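Long-range contacts in Trm112p-like protein (Encephalitozoon cuniculi, PDB 3Q87), which probably activates methyltransferases involved in translation, as the zinc-binding partner of Mtq2 in a complex responsible for methylating the termination factor eRF1: residues C14-K19 / C102-L107; V95-L100 / P110-I115. All coordinates share one frame; numbering follows the deposited sequence.

Contact 1. Residues C14-K19 / C102-L107; sequences CSFMTK and CDMCGL. With ZN (zinc ion), chain C.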
loop_
_atom_site.group_PDB
_atom_site.type_symbol
_atom_site.label_atom_id
_atom_site.label_comp_id
_atom_site.label_asym_id
_atom_site.label_seq_id
_atom_site.Cartn_x
_atom_site.Cartn_y
_atom_site.Cartn_z
ATOM N N CYS A 14 15.809 -7.061 -4.771
ATOM C CA CYS A 14 15.956 -8.445 -4.330
ATOM C C CYS A 14 14.671 -9.241 -4.589
ATOM O O CYS A 14 13.570 -8.769 -4.328
ATOM C CB CYS A 14 16.383 -8.506 -2.858
ATOM S SG CYS A 14 18.038 -7.794 -2.569
ATOM N N SER A 15 14.823 -10.441 -5.134
ATOM C CA SER A 15 13.689 -11.253 -5.557
ATOM C C SER A 15 13.228 -12.160 -4.423
ATOM O O SER A 15 12.409 -13.053 -4.619
ATOM C CB SER A 15 14.101 -12.103 -6.750
ATOM O OG SER A 15 15.299 -12.787 -6.436
ATOM N N PHE A 16 13.780 -11.934 -3.240
ATOM C CA PHE A 16 13.409 -12.684 -2.048
ATOM C C PHE A 16 13.277 -11.678 -0.920
ATOM O O PHE A 16 13.813 -10.577 -1.017
ATOM C CB PHE A 16 14.495 -13.704 -1.704
ATOM C CG PHE A 16 15.893 -13.128 -1.728
ATOM C CD1 PHE A 16 16.590 -12.905 -0.550
ATOM C CD2 PHE A 16 16.499 -12.797 -2.930
ATOM C CE1 PHE A 16 17.869 -12.362 -0.571
ATOM C CE2 PHE A 16 17.772 -12.259 -2.964
ATOM C CZ PHE A 16 18.464 -12.044 -1.781
ATOM N N MET A 17 12.564 -12.045 0.140
ATOM C CA MET A 17 12.470 -11.181 1.315
ATOM C C MET A 17 13.844 -10.929 1.913
ATOM O O MET A 17 14.672 -11.832 1.999
ATOM C CB MET A 17 11.574 -11.792 2.401
ATOM C CG MET A 17 10.076 -11.550 2.244
ATOM S SD MET A 17 9.593 -9.813 2.140
ATOM C CE MET A 17 9.476 -9.654 0.369
ATOM N N THR A 18 14.062 -9.688 2.324
ATOM C CA THR A 18 15.247 -9.273 3.037
ATOM C C THR A 18 14.747 -8.379 4.169
ATOM O O THR A 18 13.549 -8.127 4.269
ATOM C CB THR A 18 16.154 -8.435 2.138
ATOM O OG1 THR A 18 15.457 -7.251 1.758
ATOM C CG2 THR A 18 16.536 -9.204 0.866
ATOM N N LYS A 19 15.649 -7.889 5.008
ATOM C CA LYS A 19 15.263 -7.000 6.102
ATOM C C LYS A 19 15.511 -5.553 5.719
ATOM O O LYS A 19 16.612 -5.213 5.299
ATOM C CB LYS A 19 16.081 -7.319 7.351
ATOM C CG LYS A 19 15.943 -8.738 7.844
ATOM C CD LYS A 19 17.084 -9.074 8.798
ATOM C CE LYS A 19 17.316 -10.579 8.910
ATOM N NZ LYS A 19 18.538 -10.881 9.707
ATOM N N CYS A 102 17.812 -1.901 2.486
ATOM C CA CYS A 102 17.804 -3.348 2.318
ATOM C C CYS A 102 19.113 -3.923 2.834
ATOM O O CYS A 102 20.172 -3.519 2.390
ATOM C CB CYS A 102 17.663 -3.722 0.844
ATOM S SG CYS A 102 17.852 -5.534 0.547
ATOM N N ASP A 103 19.043 -4.867 3.763
ATOM C CA ASP A 103 20.258 -5.411 4.365
ATOM C C ASP A 103 21.054 -6.284 3.404
ATOM O O ASP A 103 22.218 -6.557 3.660
ATOM C CB ASP A 103 19.951 -6.176 5.659
ATOM C CG ASP A 103 19.162 -7.463 5.414
ATOM O OD1 ASP A 103 18.661 -7.665 4.288
ATOM O OD2 ASP A 103 19.042 -8.282 6.349
ATOM N N MET A 104 20.443 -6.712 2.299
ATOM C CA MET A 104 21.143 -7.585 1.364
ATOM C C MET A 104 21.829 -6.844 0.217
ATOM O O MET A 104 22.980 -7.146 -0.111
ATOM C CB MET A 104 20.222 -8.675 0.810
ATOM C CG MET A 104 19.740 -9.667 1.870
ATOM S SD MET A 104 21.050 -10.733 2.518
ATOM C CE MET A 104 21.630 -11.452 0.978
ATOM N N CYS A 105 21.137 -5.891 -0.403
ATOM C CA CYS A 105 21.727 -5.199 -1.546
ATOM C C CYS A 105 22.047 -3.740 -1.244
ATOM O O CYS A 105 22.624 -3.054 -2.079
ATOM C CB CYS A 105 20.809 -5.283 -2.759
ATOM S SG CYS A 105 19.404 -4.159 -2.613
ATOM N N GLY A 106 21.683 -3.266 -0.051
ATOM C CA GLY A 106 21.952 -1.883 0.326
ATOM C C GLY A 106 21.097 -0.797 -0.332
ATOM O O GLY A 106 21.336 0.381 -0.124
ATOM N N LEU A 107 20.122 -1.182 -1.146
ATOM C CA LEU A 107 19.190 -0.208 -1.718
ATOM C C LEU A 107 18.527 0.633 -0.617
ATOM O O LEU A 107 18.117 0.110 0.422
ATOM C CB LEU A 107 18.110 -0.920 -2.529
ATOM C CG LEU A 107 17.142 -0.029 -3.309
ATOM C CD1 LEU A 107 17.852 0.538 -4.529
ATOM C CD2 LEU A 107 15.908 -0.806 -3.732
HETATM ZN ZN ZN C . 17.709 -5.516 -1.745
#

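Contact 2. Residues V95-L100 / P110-I115; sequences VVEGSL and PIKGSI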
loop_
_atom_site.group_PDB
_atom_site.type_symbol
_atom_site.label_atom_id
_atom_site.label_comp_id
_atom_site.label_asym_id
_atom_site.label_seq_id
_atom_site.Cartn_x
_atom_site.Cartn_y
_atom_site.Cartn_z
ATOM N N VAL A 95 7.772 8.276 11.532
ATOM C CA VAL A 95 9.064 8.756 11.079
ATOM C C VAL A 95 8.801 9.761 9.970
ATOM O O VAL A 95 8.243 9.407 8.930
ATOM C CB VAL A 95 9.955 7.607 10.539
ATOM C CG1 VAL A 95 11.295 8.146 10.063
ATOM C CG2 VAL A 95 10.165 6.554 11.599
ATOM N N VAL A 96 9.177 11.018 10.189
ATOM C CA VAL A 96 8.955 12.021 9.162
ATOM C C VAL A 96 10.181 12.122 8.258
ATOM O O VAL A 96 10.055 12.318 7.056
ATOM C CB VAL A 96 8.553 13.414 9.745
ATOM C CG1 VAL A 96 7.570 13.258 10.906
ATOM C CG2 VAL A 96 9.757 14.149 10.204
ATOM N N GLU A 97 11.365 11.949 8.836
ATOM C CA GLU A 97 12.611 12.042 8.081
ATOM C C GLU A 97 13.527 10.872 8.422
ATOM O O GLU A 97 13.756 10.583 9.587
ATOM C CB GLU A 97 13.324 13.364 8.374
ATOM C CG GLU A 97 12.490 14.604 8.070
ATOM C CD GLU A 97 12.335 14.878 6.576
ATOM O OE1 GLU A 97 13.244 14.511 5.794
ATOM O OE2 GLU A 97 11.302 15.474 6.192
ATOM N N GLY A 98 14.029 10.191 7.400
ATOM C CA GLY A 98 14.890 9.047 7.625
ATOM C C GLY A 98 15.096 8.212 6.380
ATOM O O GLY A 98 15.025 8.723 5.262
ATOM N N SER A 99 15.327 6.918 6.576
ATOM C CA SER A 99 15.660 6.023 5.470
ATOM C C SER A 99 15.363 4.569 5.804
ATOM O O SER A 99 15.387 4.163 6.974
ATOM C CB SER A 99 17.148 6.141 5.131
ATOM O OG SER A 99 17.380 7.221 4.249
ATOM N N LEU A 100 15.112 3.786 4.761
ATOM C CA LEU A 100 15.012 2.343 4.880
ATOM C C LEU A 100 16.072 1.724 3.978
ATOM O O LEU A 100 16.154 2.067 2.807
ATOM C CB LEU A 100 13.628 1.865 4.446
ATOM C CG LEU A 100 12.451 2.353 5.292
ATOM C CD1 LEU A 100 11.141 1.906 4.665
ATOM C CD2 LEU A 100 12.562 1.866 6.745
ATOM N N PRO A 110 14.517 6.618 0.773
ATOM C CA PRO A 110 14.438 7.773 1.672
ATOM C C PRO A 110 13.030 7.893 2.244
ATOM O O PRO A 110 12.062 7.490 1.610
ATOM C CB PRO A 110 14.721 8.961 0.745
ATOM C CG PRO A 110 15.404 8.364 -0.460
ATOM C CD PRO A 110 14.786 7.011 -0.619
ATOM N N ILE A 111 12.934 8.435 3.448
ATOM C CA ILE A 111 11.659 8.792 4.040
ATOM C C ILE A 111 11.709 10.308 4.173
ATOM O O ILE A 111 12.578 10.847 4.852
ATOM C CB ILE A 111 11.469 8.112 5.412
ATOM C CG1 ILE A 111 11.415 6.583 5.246
ATOM C CG2 ILE A 111 10.212 8.631 6.117
ATOM C CD1 ILE A 111 11.611 5.818 6.550
ATOM N N LYS A 112 10.794 10.993 3.497
ATOM C CA LYS A 112 10.830 12.443 3.407
ATOM C C LYS A 112 9.427 13.016 3.623
ATOM O O LYS A 112 8.514 12.735 2.856
ATOM C CB LYS A 112 11.383 12.841 2.034
ATOM C CG LYS A 112 11.415 14.336 1.767
ATOM C CD LYS A 112 11.779 14.607 0.306
ATOM C CE LYS A 112 11.491 16.049 -0.103
ATOM N NZ LYS A 112 11.670 16.243 -1.575
ATOM N N GLY A 113 9.243 13.800 4.681
ATOM C CA GLY A 113 7.916 14.286 5.018
ATOM C C GLY A 113 6.926 13.166 5.320
ATOM O O GLY A 113 5.761 13.242 4.932
ATOM N N SER A 114 7.405 12.123 6.001
ATOM C CA SER A 114 6.613 10.927 6.323
ATOM C C SER A 114 6.292 9.998 5.143
ATOM O O SER A 114 5.777 8.908 5.338
ATOM C CB SER A 114 5.327 11.311 7.047
ATOM O OG SER A 114 5.644 12.095 8.180
ATOM N N ILE A 115 6.582 10.421 3.922
ATOM C CA ILE A 115 6.327 9.554 2.777
ATOM C C ILE A 115 7.528 8.651 2.500
ATOM O O ILE A 115 8.673 9.114 2.531
ATOM C CB ILE A 115 6.044 10.378 1.529
ATOM C CG1 ILE A 115 4.818 11.269 1.768
ATOM C CG2 ILE A 115 5.834 9.454 0.330
ATOM C CD1 ILE A 115 4.716 12.454 0.794
#

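Contact 1. Residues C14-K19 / C102-L107
The F16 ring meets M104 obliquely, its CE1 lying 4.1 Å from M104 CG, and the two side chains cross at about a right angle. CB of C14 sits over one face of the ring, offset toward the rim, while OG of S15 lies in the ring plane at its edge. M104 CG also packs tightly on the methyl of T18, CG2 to CG 3.4 Å. The carboxylate of D103 is the second flat group. K19 N donates to D103 OD1 from well above the carboxylate plane (3.1 Å). The K19 chain passes D103 OD2, K19 CD coming within 3.2 Å. A chi1 of 68° sets D103 CG between the backbone N and the carbonyl carbon, near K19 N and O. D103 N in turn donates to K19 O at 2.9 Å. Backbone and carboxylate of D103 thus both hold K19, whose NZ reaches on to a salt bridge with E51. The zinc ion is bound by SG of C14 at 2.4 Å and by SG of C102 and C105, with C11 completing the four-cysteine site. SG of C102 also accepts N-H of C105, nearly straight at 168°, and a weaker bond from M104 N; SG of C105 accepts L107 N. OG1 of T18 approaches C102 SG to 3.2 Å. Such N-H donors directed at thiolates recur in zinc knuckles and probably offset the negative charge of four cysteines on one metal. The shared zinc joins two loops far apart in sequence at one site.

Contact 2. Residues V95-L100 / P110-I115
V95 meets I111 with crossed side chains, V95 CG1 lying 4.1 Å from I111 CG2, and V95 O receives a CA-H...O contact from S114. V96 O takes S114 N in the carbonyl plane, on a lone pair, at 2.9 Å and almost straight (173°); V96 CG1 also touches OG of S114, a hydroxyl hydrogen-bonded to D94. At E97 the chain turns a corner, and V96 and E97 both face K26 in a classic beta bulge. The E97 chain bends at chi2 (-73°), and E97 OE2 is met by G113 N from above the carboxylate plane at 3.1 Å. G98 and I111 form an antiparallel hydrogen-bonded pair: G98 N to I111 O is 3.0 Å, I111 N to G98 O 2.8 Å. S99 then faces P110 as a non-hydrogen-bonded pair. L100 CG packs obliquely on I111 CD1 at 3.8 Å, and L22 of strand 20-24 touches both residues. Apolar contacts from V95 and L100 thus flank I111, while main-chain and carboxylate acceptors take up N-H groups of the type I' turn K112-I115, linking that turn to the bulged corner where the chain passes from one sheet to the other.

In the fold
Contacts 1 and 2 lie about 18 Å apart, centre to centre, toward the two ends of the hairpin formed by strands 98-102 and 108-112. Contact 1 holds the loop joining these strands, together with the loop before strand 20-24; contact 2 spans the other end, where strand 93-96 gives way to 98-102 and the chain turns toward strand 115-117. Along the chain the segments alternate, 14-19, 95-100, 102-107, 110-115, and the helices fall between the first two. The four-stranded antiparallel sheet therefore has zinc at one end and, at the other, a junction with the two-stranded sheet 26-29/93-96, consistent with the zinc beta-ribbon clan of Trm112p-like proteins.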